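Glutathione transferase (PDB 3UBK) probably acts as a glutathione transferase, binding glutathione and joining it to electrophilic substrates. Local coordinates at residues A[92-104]-A[152-165]. Sequence-based numbering, arbitrary orientation. Where two conformers were deposited one is given.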
loop_
_atom_site.group_PDB
_atom_site.type_symbol
_atom_site.label_atom_id
_atom_site.label_comp_id
_atom_site.label_asym_id
_atom_site.label_seq_id
_atom_site.Cartn_x
_atom_site.Cartn_y
_atom_site.Cartn_z
ATOM N N VAL A 92 13.412 0.782 -0.630
ATOM C CA VAL A 92 12.738 1.162 0.609
ATOM C C VAL A 92 11.225 0.933 0.520
ATOM O O VAL A 92 10.602 0.375 1.438
ATOM C CB VAL A 92 13.059 2.638 0.992
ATOM C CG1 VAL A 92 12.041 3.144 1.967
ATOM C CG2 VAL A 92 14.470 2.733 1.585
ATOM N N ARG A 93 10.612 1.351 -0.588
ATOM C CA ARG A 93 9.174 1.121 -0.754
ATOM C C ARG A 93 8.817 -0.374 -0.869
ATOM O O ARG A 93 7.820 -0.823 -0.314
ATOM C CB ARG A 93 8.625 1.908 -1.957
ATOM C CG ARG A 93 8.707 3.437 -1.743
ATOM C CD ARG A 93 8.045 4.198 -2.886
ATOM N NE ARG A 93 7.908 5.631 -2.601
ATOM C CZ ARG A 93 8.651 6.578 -3.168
ATOM N NH1 ARG A 93 9.571 6.252 -4.071
ATOM N NH2 ARG A 93 8.457 7.856 -2.856
ATOM N N GLU A 94 9.631 -1.134 -1.588
ATOM C CA GLU A 94 9.415 -2.586 -1.690
ATOM C C GLU A 94 9.414 -3.249 -0.308
ATOM O O GLU A 94 8.499 -4.003 0.043
ATOM C CB GLU A 94 10.495 -3.210 -2.575
ATOM C CG GLU A 94 10.316 -2.916 -4.068
ATOM C CD GLU A 94 11.564 -3.219 -4.881
ATOM O OE1 GLU A 94 12.668 -3.228 -4.305
ATOM O OE2 GLU A 94 11.441 -3.439 -6.105
ATOM N N ILE A 95 10.431 -2.947 0.490
ATOM C CA ILE A 95 10.529 -3.547 1.819
ATOM C C ILE A 95 9.296 -3.241 2.654
ATOM O O ILE A 95 8.695 -4.135 3.277
ATOM C CB ILE A 95 11.786 -3.060 2.562
ATOM C CG1 ILE A 95 13.032 -3.592 1.857
ATOM C CG2 ILE A 95 11.707 -3.475 4.040
ATOM C CD1 ILE A 95 14.310 -2.895 2.250
ATOM N N SER A 96 8.906 -1.973 2.670
ATOM C CA SER A 96 7.736 -1.567 3.450
ATOM C C SER A 96 6.453 -2.243 2.994
ATOM O O SER A 96 5.624 -2.637 3.815
ATOM C CB SER A 96 7.564 -0.045 3.414
ATOM O OG SER A 96 6.327 0.317 4.002
ATOM N N THR A 97 6.274 -2.363 1.678
ATOM C CA THR A 97 5.106 -3.053 1.133
ATOM C C THR A 97 5.067 -4.523 1.525
ATOM O O THR A 97 4.027 -5.032 1.948
ATOM C CB THR A 97 5.038 -2.917 -0.403
ATOM O OG1 THR A 97 4.823 -1.539 -0.735
ATOM C CG2 THR A 97 3.895 -3.738 -0.969
ATOM N N ILE A 98 6.196 -5.208 1.388
ATOM C CA ILE A 98 6.251 -6.614 1.773
ATOM C C ILE A 98 5.866 -6.785 3.236
ATOM O O ILE A 98 5.046 -7.644 3.577
ATOM C CB ILE A 98 7.647 -7.218 1.544
ATOM C CG1 ILE A 98 7.938 -7.335 0.048
ATOM C CG2 ILE A 98 7.754 -8.587 2.232
ATOM C CD1 ILE A 98 9.432 -7.460 -0.265
ATOM N N ILE A 99 6.452 -5.967 4.107
ATOM C CA ILE A 99 6.134 -6.059 5.529
ATOM C C ILE A 99 4.660 -5.830 5.817
ATOM O O ILE A 99 4.047 -6.574 6.587
ATOM C CB ILE A 99 6.978 -5.097 6.392
ATOM C CG1 ILE A 99 8.433 -5.554 6.394
ATOM C CG2 ILE A 99 6.395 -5.034 7.809
ATOM C CD1 ILE A 99 9.423 -4.508 6.883
ATOM N N GLU A 100 4.066 -4.820 5.196
ATOM C CA GLU A 100 2.673 -4.500 5.491
ATOM C C GLU A 100 1.665 -5.416 4.811
ATOM O O GLU A 100 0.703 -5.873 5.438
ATOM C CB GLU A 100 2.349 -3.052 5.107
ATOM C CG GLU A 100 2.829 -2.048 6.099
ATOM C CD GLU A 100 2.304 -0.672 5.813
ATOM O OE1 GLU A 100 1.673 -0.462 4.757
ATOM O OE2 GLU A 100 2.528 0.212 6.647
ATOM N N THR A 101 1.868 -5.660 3.521
ATOM C CA THR A 101 0.860 -6.348 2.714
ATOM C C THR A 101 0.960 -7.862 2.786
ATOM O O THR A 101 -0.053 -8.552 2.808
ATOM C CB THR A 101 0.896 -5.884 1.240
ATOM O OG1 THR A 101 0.765 -4.459 1.203
ATOM C CG2 THR A 101 -0.259 -6.497 0.449
ATOM N N TYR A 102 2.165 -8.385 2.833
ATOM C CA TYR A 102 2.365 -9.807 2.798
ATOM C C TYR A 102 2.719 -10.414 4.145
ATOM O O TYR A 102 2.773 -11.605 4.274
ATOM C CB TYR A 102 3.432 -10.150 1.774
ATOM C CG TYR A 102 3.230 -9.485 0.452
ATOM C CD1 TYR A 102 2.030 -9.528 -0.182
ATOM C CD2 TYR A 102 4.247 -8.823 -0.158
ATOM C CE1 TYR A 102 1.855 -8.930 -1.373
ATOM C CE2 TYR A 102 4.083 -8.231 -1.336
ATOM C CZ TYR A 102 2.888 -8.269 -1.939
ATOM O OH TYR A 102 2.738 -7.654 -3.132
ATOM N N LEU A 103 2.974 -9.591 5.141
ATOM C CA LEU A 103 3.238 -10.102 6.485
ATOM C C LEU A 103 2.156 -9.724 7.483
ATOM O O LEU A 103 1.629 -10.590 8.183
ATOM C CB LEU A 103 4.610 -9.670 6.994
ATOM C CG LEU A 103 5.819 -10.282 6.289
ATOM C CD1 LEU A 103 7.088 -9.794 6.945
ATOM C CD2 LEU A 103 5.758 -11.815 6.305
ATOM N N ASP A 104 1.810 -8.441 7.546
ATOM C CA ASP A 104 0.866 -7.979 8.564
ATOM C C ASP A 104 -0.599 -8.243 8.248
ATOM O O ASP A 104 -1.381 -8.571 9.145
ATOM C CB ASP A 104 1.037 -6.490 8.864
ATOM C CG ASP A 104 0.245 -6.064 10.078
ATOM O OD1 ASP A 104 0.543 -6.577 11.178
ATOM O OD2 ASP A 104 -0.677 -5.239 9.933
ATOM N N THR A 152 15.120 4.822 7.333
ATOM C CA THR A 152 14.237 5.176 6.212
ATOM C C THR A 152 12.816 4.827 6.547
ATOM O O THR A 152 12.533 4.318 7.631
ATOM C CB THR A 152 14.562 4.396 4.926
ATOM O OG1 THR A 152 14.290 3.005 5.144
ATOM C CG2 THR A 152 16.013 4.588 4.523
ATOM N N LEU A 153 11.922 5.066 5.591
ATOM C CA LEU A 153 10.523 4.650 5.714
ATOM C C LEU A 153 10.417 3.163 6.079
ATOM O O LEU A 153 9.511 2.740 6.806
ATOM C CB LEU A 153 9.808 4.862 4.361
ATOM C CG LEU A 153 8.414 4.215 4.299
ATOM C CD1 LEU A 153 7.453 4.993 5.206
ATOM C CD2 LEU A 153 7.863 4.145 2.864
ATOM N N ALA A 154 11.303 2.355 5.525
ATOM C CA ALA A 154 11.207 0.920 5.776
ATOM C C ALA A 154 11.429 0.573 7.264
ATOM O O ALA A 154 10.952 -0.456 7.740
ATOM C CB ALA A 154 12.175 0.155 4.882
ATOM N N ASP A 155 12.133 1.437 8.000
ATOM C CA ASP A 155 12.311 1.206 9.444
ATOM C C ASP A 155 11.052 1.553 10.217
ATOM O O ASP A 155 10.774 0.962 11.248
ATOM C CB ASP A 155 13.519 1.980 9.993
ATOM C CG ASP A 155 14.821 1.485 9.412
ATOM O OD1 ASP A 155 15.260 0.389 9.814
ATOM O OD2 ASP A 155 15.408 2.181 8.556
ATOM N N CYS A 156 10.293 2.528 9.729
ATOM C CA CYS A 156 9.015 2.847 10.361
ATOM C C CYS A 156 8.080 1.649 10.234
ATOM O O CYS A 156 7.465 1.206 11.206
ATOM C CB CYS A 156 8.386 4.066 9.698
ATOM S SG CYS A 156 9.438 5.558 9.746
ATOM N N SER A 157 7.954 1.125 9.025
ATOM C CA SER A 157 7.126 -0.051 8.796
ATOM C C SER A 157 7.718 -1.277 9.492
ATOM O O SER A 157 7.020 -2.028 10.163
ATOM C CB SER A 157 6.974 -0.304 7.296
ATOM O OG SER A 157 6.177 0.703 6.707
ATOM N N GLY A 158 9.025 -1.465 9.338
ATOM C CA GLY A 158 9.682 -2.622 9.940
ATOM C C GLY A 158 9.527 -2.694 11.455
ATOM O O GLY A 158 9.045 -3.699 11.999
ATOM N N PHE A 159 9.926 -1.631 12.151
ATOM C CA PHE A 159 9.906 -1.665 13.606
ATOM C C PHE A 159 8.481 -1.692 14.141
ATOM O O PHE A 159 8.176 -2.410 15.092
ATOM C CB PHE A 159 10.682 -0.485 14.209
ATOM C CG PHE A 159 10.892 -0.603 15.698
ATOM C CD1 PHE A 159 11.945 -1.348 16.205
ATOM C CD2 PHE A 159 10.037 0.031 16.584
ATOM C CE1 PHE A 159 12.143 -1.466 17.570
ATOM C CE2 PHE A 159 10.222 -0.084 17.955
ATOM C CZ PHE A 159 11.271 -0.830 18.450
ATOM N N ALA A 160 7.607 -0.898 13.530
ATOM C CA ALA A 160 6.216 -0.848 13.940
ATOM C C ALA A 160 5.493 -2.199 13.757
ATOM O O ALA A 160 4.824 -2.673 14.669
ATOM C CB ALA A 160 5.494 0.246 13.178
ATOM N N HIS A 161 5.636 -2.818 12.587
ATOM C CA HIS A 161 4.868 -4.029 12.268
ATOM C C HIS A 161 5.515 -5.318 12.779
ATOM O O HIS A 161 4.843 -6.195 13.313
ATOM C CB HIS A 161 4.647 -4.148 10.756
ATOM C CG HIS A 161 3.783 -3.071 10.182
ATOM N ND1 HIS A 161 2.535 -2.769 10.685
ATOM C CD2 HIS A 161 3.975 -2.239 9.130
ATOM C CE1 HIS A 161 2.005 -1.785 9.980
ATOM N NE2 HIS A 161 2.855 -1.451 9.023
ATOM N N LEU A 162 6.822 -5.431 12.619
ATOM C CA LEU A 162 7.501 -6.669 12.963
ATOM C C LEU A 162 7.579 -6.890 14.465
ATOM O O LEU A 162 7.594 -8.023 14.927
ATOM C CB LEU A 162 8.899 -6.704 12.350
ATOM C CG LEU A 162 8.925 -6.726 10.821
ATOM C CD1 LEU A 162 10.362 -6.755 10.334
ATOM C CD2 LEU A 162 8.122 -7.897 10.231
ATOM N N SER A 163 7.648 -5.811 15.228
ATOM C CA SER A 163 7.687 -5.951 16.666
ATOM C C SER A 163 6.354 -6.535 17.125
ATOM O O SER A 163 6.319 -7.407 17.987
ATOM C CB SER A 163 7.956 -4.605 17.334
ATOM O OG SER A 163 6.903 -3.706 17.080
ATOM N N VAL A 164 5.266 -6.059 16.526
ATOM C CA VAL A 164 3.924 -6.533 16.854
ATOM C C VAL A 164 3.717 -7.970 16.370
ATOM O O VAL A 164 3.122 -8.796 17.074
ATOM C CB VAL A 164 2.837 -5.637 16.231
ATOM C CG1 VAL A 164 1.517 -6.395 16.127
ATOM C CG2 VAL A 164 2.669 -4.353 17.038
ATOM N N LEU A 165 4.219 -8.260 15.173
ATOM C CA LEU A 165 4.116 -9.592 14.596
ATOM C C LEU A 165 4.864 -10.595 15.453
ATOM O O LEU A 165 4.383 -11.699 15.693
ATOM C CB LEU A 165 4.661 -9.610 13.168
ATOM C CG LEU A 165 3.678 -9.175 12.079
ATOM C CD1 LEU A 165 2.740 -8.081 12.575
ATOM C CD2 LEU A 165 4.423 -8.724 10.831
#
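Val92 meets Thr152 tip to tip, its CG2 3.6 Å from Thr152 OG1, while its other methyl lies against Leu153. That hydroxyl also caps the helix that follows by accepting from Ala154 N; with Thr152 N donating to Asp155 OD2, this makes a capping box. Next, Ile95 CG2 rests on the methyl of Ala154. Small residues, Ser96 and Ala154, suit the place where the backbones come closest. Ser96 OG, anti to its own N (chi1 171°), shares a 2.7 Å hydrogen bond with Ser157 OG in one of two conformers of Ser157. One turn on, Ile99 is a knob in the hole formed by Ser157, Gly158, His161 and Leu162, its CD1 3.6 Å from Gly158 CA, against bare backbone. Glu100 OE2 accepts from His161 NE2, 2.9 Å away; the bond lies near the ring plane but reaches the anti side of the carboxylate, tilted 24° from its plane. Lys17 forms a salt bridge with Glu100, and His161 ND1 is hydrogen-bonded to Asn13 OD1, both from helix 13-25 of the N-terminal domain. Leu103 CD1 packs on Leu162 CD2. The segment axes, 8.4 Å apart and nearly parallel (18°), belong to the all-helical C-terminal domain core of the glutathione transferase fold, with Glu100 close to glutathione-binding Ser64.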